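Local coordinates for protein taurocyamine kinase (Schistosoma mansoni, PDB 4WOD) that reversibly transfers phosphate between ATP and the guanidino substrate taurocyamine, using magnesium as cofactor, at residues Leu236-Val239 / Tyr240-Ala244. The protein carries 4 engineered substitutions. Numbering follows the deposited sequence.
Sequences LTAV and YKRLA. Engineered in segment 236-239: Thr-237 (natural residue Ile).
Arg-242 N donates to Ala-238 O at 2.8 Å, one of four successive i to i+4 bonds that form the first turns of helix 236-251. Tyr-240 N bonds to Leu-236 O at 2.9 Å. Lys-241 N to Thr-237 O and Leu-243 N to Val-239 O are each 3.0 Å long. Val-239 O has a second donor in the hydroxyl of Ser-229.

The Arg-242 side chain starts out extended, then bends at chi3 (-41°). The bend brings its guanidinium back over the preceding turn. One face, near its rim, lies over Ala-238 O and Val-239 CA. Arg-242 NH2 is 3.9 Å from Ala-238 O and 4.0 Å from Ala-238 CB, which is packing and not a bond. The group is held from outside the turn: NH2 bonds to Gln-231 OE1 and NH1 to Asn-214 O. These two bonds limit its rotation.

Lys-241 runs extended alongside Thr-237, an engineered residue, and both side chains point the same way. Lys-241 CE rests 3.7 Å from Thr-237 CG2, and Lys-241 CG passes 3.4 Å from Thr-237 O. The Lys-241 amine makes weak hydrogen bonds to Leu-102 O and Leu-105 O. Thr-237 OG1 bonds to Phe-107 N.

Tyr-240 hydrogen-bonds through OH to Phe-99 O. It also joins Leu-236 in packing on helix 331-355. Val-239 and Leu-243 press on strands 117-126 and 225-232, and both touch Val-122, a predicted ATP-site residue. The helix thus follows strand 225-232 and packs its opening turns on the antiparallel sheet of the phosphagen kinase catalytic domain.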
ATOM      1  N   LEU A 236     -20.327  -7.308  19.486  1.00 14.98           N
ATOM      2  CA  LEU A 236     -19.561  -8.467  19.000  1.00 14.54           C
ATOM      3  C   LEU A 236     -19.742  -9.694  19.894  1.00 22.40           C
ATOM      4  O   LEU A 236     -19.816 -10.821  19.409  1.00 19.97           O
ATOM      5  CB  LEU A 236     -18.068  -8.127  18.890  1.00 17.23           C
ATOM      6  CG  LEU A 236     -17.122  -9.277  18.502  1.00 15.85           C
ATOM      7  CD1 LEU A 236     -17.395  -9.705  17.081  1.00 18.20           C
ATOM      8  CD2 LEU A 236     -15.656  -8.898  18.657  1.00 16.83           C
ATOM      9  N   THR A 237     -19.823  -9.472  21.202  1.00 21.83           N
ATOM     10  CA  THR A 237     -19.965 -10.573  22.154  1.00 20.65           C
ATOM     11  C   THR A 237     -21.176 -11.478  21.881  1.00 20.00           C
ATOM     12  O   THR A 237     -21.032 -12.702  21.783  1.00 21.66           O
ATOM     13  CB  THR A 237     -20.068 -10.027  23.595  1.00 21.99           C
ATOM     14  OG1 THR A 237     -18.814  -9.428  23.956  1.00 24.36           O
ATOM     15  CG2 THR A 237     -20.402 -11.163  24.559  1.00 20.24           C
ATOM     16  N   ALA A 238     -22.352 -10.867  21.757  1.00 17.83           N
ATOM     17  CA  ALA A 238     -23.603 -11.584  21.480  1.00 20.00           C
ATOM     18  C   ALA A 238     -23.581 -12.246  20.091  1.00 20.74           C
ATOM     19  O   ALA A 238     -23.953 -13.408  19.942  1.00 19.88           O
ATOM     20  CB  ALA A 238     -24.783 -10.629  21.592  1.00 17.05           C
ATOM     21  N   VAL A 239     -23.130 -11.503  19.084  1.00 20.10           N
ATOM     22  CA  VAL A 239     -23.066 -12.020  17.712  1.00 17.50           C
ATOM     23  C   VAL A 239     -22.220 -13.290  17.665  1.00 18.83           C
ATOM     24  O   VAL A 239     -22.617 -14.303  17.076  1.00 16.00           O
ATOM     25  CB  VAL A 239     -22.477 -10.977  16.737  1.00 16.71           C
ATOM     26  CG1 VAL A 239     -22.305 -11.564  15.329  1.00 15.95           C
ATOM     27  CG2 VAL A 239     -23.349  -9.750  16.701  1.00 19.34           C
ATOM     28  N   TYR A 240     -21.059 -13.222  18.307  1.00 17.85           N
ATOM     29  CA  TYR A 240     -20.090 -14.317  18.289  1.00 19.92           C
ATOM     30  C   TYR A 240     -20.577 -15.512  19.089  1.00 21.56           C
ATOM     31  O   TYR A 240     -20.460 -16.641  18.633  1.00 16.62           O
ATOM     32  CB  TYR A 240     -18.747 -13.840  18.826  1.00 13.26           C
ATOM     33  CG  TYR A 240     -17.675 -14.904  18.976  1.00 16.54           C
ATOM     34  CD1 TYR A 240     -16.942 -15.346  17.884  1.00 15.07           C
ATOM     35  CD2 TYR A 240     -17.372 -15.429  20.223  1.00 16.58           C
ATOM     36  CE1 TYR A 240     -15.939 -16.292  18.022  1.00 14.37           C
ATOM     37  CE2 TYR A 240     -16.387 -16.387  20.379  1.00 16.93           C
ATOM     38  CZ  TYR A 240     -15.672 -16.820  19.275  1.00 18.65           C
ATOM     39  OH  TYR A 240     -14.684 -17.763  19.441  1.00 17.02           O
ATOM     40  N   LYS A 241     -21.113 -15.256  20.279  1.00 17.03           N
ATOM     41  CA  LYS A 241     -21.695 -16.318  21.090  1.00 19.64           C
ATOM     42  C   LYS A 241     -22.833 -17.007  20.360  1.00 19.16           C
ATOM     43  O   LYS A 241     -22.933 -18.232  20.395  1.00 20.81           O
ATOM     44  CB  LYS A 241     -22.204 -15.775  22.426  1.00 22.28           C
ATOM     45  CG  LYS A 241     -21.133 -15.661  23.486  1.00 26.67           C
ATOM     46  CD  LYS A 241     -21.703 -15.155  24.816  1.00 28.05           C
ATOM     47  CE  LYS A 241     -20.565 -14.686  25.729  1.00 36.58           C
ATOM     48  NZ  LYS A 241     -20.968 -14.465  27.165  1.00 37.17           N
ATOM     49  N   ARG A 242     -23.694 -16.222  19.718  1.00 18.81           N
ATOM     50  CA  ARG A 242     -24.840 -16.774  18.995  1.00 20.39           C
ATOM     51  C   ARG A 242     -24.360 -17.703  17.884  1.00 20.09           C
ATOM     52  O   ARG A 242     -24.891 -18.796  17.701  1.00 18.24           O
ATOM     53  CB  ARG A 242     -25.711 -15.664  18.405  1.00 19.02           C
ATOM     54  CG  ARG A 242     -26.958 -16.142  17.694  1.00 18.01           C
ATOM     55  CD  ARG A 242     -27.658 -14.957  17.051  1.00 23.02           C
ATOM     56  NE  ARG A 242     -27.599 -13.854  17.986  1.00 32.15           N
ATOM     57  CZ  ARG A 242     -27.275 -12.605  17.682  1.00 24.02           C
ATOM     58  NH1 ARG A 242     -27.017 -12.252  16.438  1.00 20.34           N
ATOM     59  NH2 ARG A 242     -27.233 -11.703  18.646  1.00 22.89           N
ATOM     60  N   LEU A 243     -23.335 -17.259  17.163  1.00 18.49           N
ATOM     61  CA  LEU A 243     -22.729 -18.083  16.126  1.00 20.38           C
ATOM     62  C   LEU A 243     -22.109 -19.354  16.684  1.00 19.07           C
ATOM     63  O   LEU A 243     -22.338 -20.438  16.150  1.00 20.29           O
ATOM     64  CB  LEU A 243     -21.661 -17.313  15.369  1.00 18.02           C
ATOM     65  CG  LEU A 243     -21.013 -18.127  14.243  1.00 18.19           C
ATOM     66  CD1 LEU A 243     -22.019 -18.452  13.154  1.00 15.39           C
ATOM     67  CD2 LEU A 243     -19.829 -17.358  13.653  1.00 14.18           C
ATOM     68  N   ALA A 244     -21.312 -19.214  17.745  1.00 20.16           N
ATOM     69  CA  ALA A 244     -20.575 -20.340  18.307  1.00 21.44           C
ATOM     70  C   ALA A 244     -21.539 -21.410  18.807  1.00 21.60           C
ATOM     71  O   ALA A 244     -21.339 -22.602  18.556  1.00 18.89           O
ATOM     72  CB  ALA A 244     -19.673 -19.885  19.433  1.00 18.83           C
TER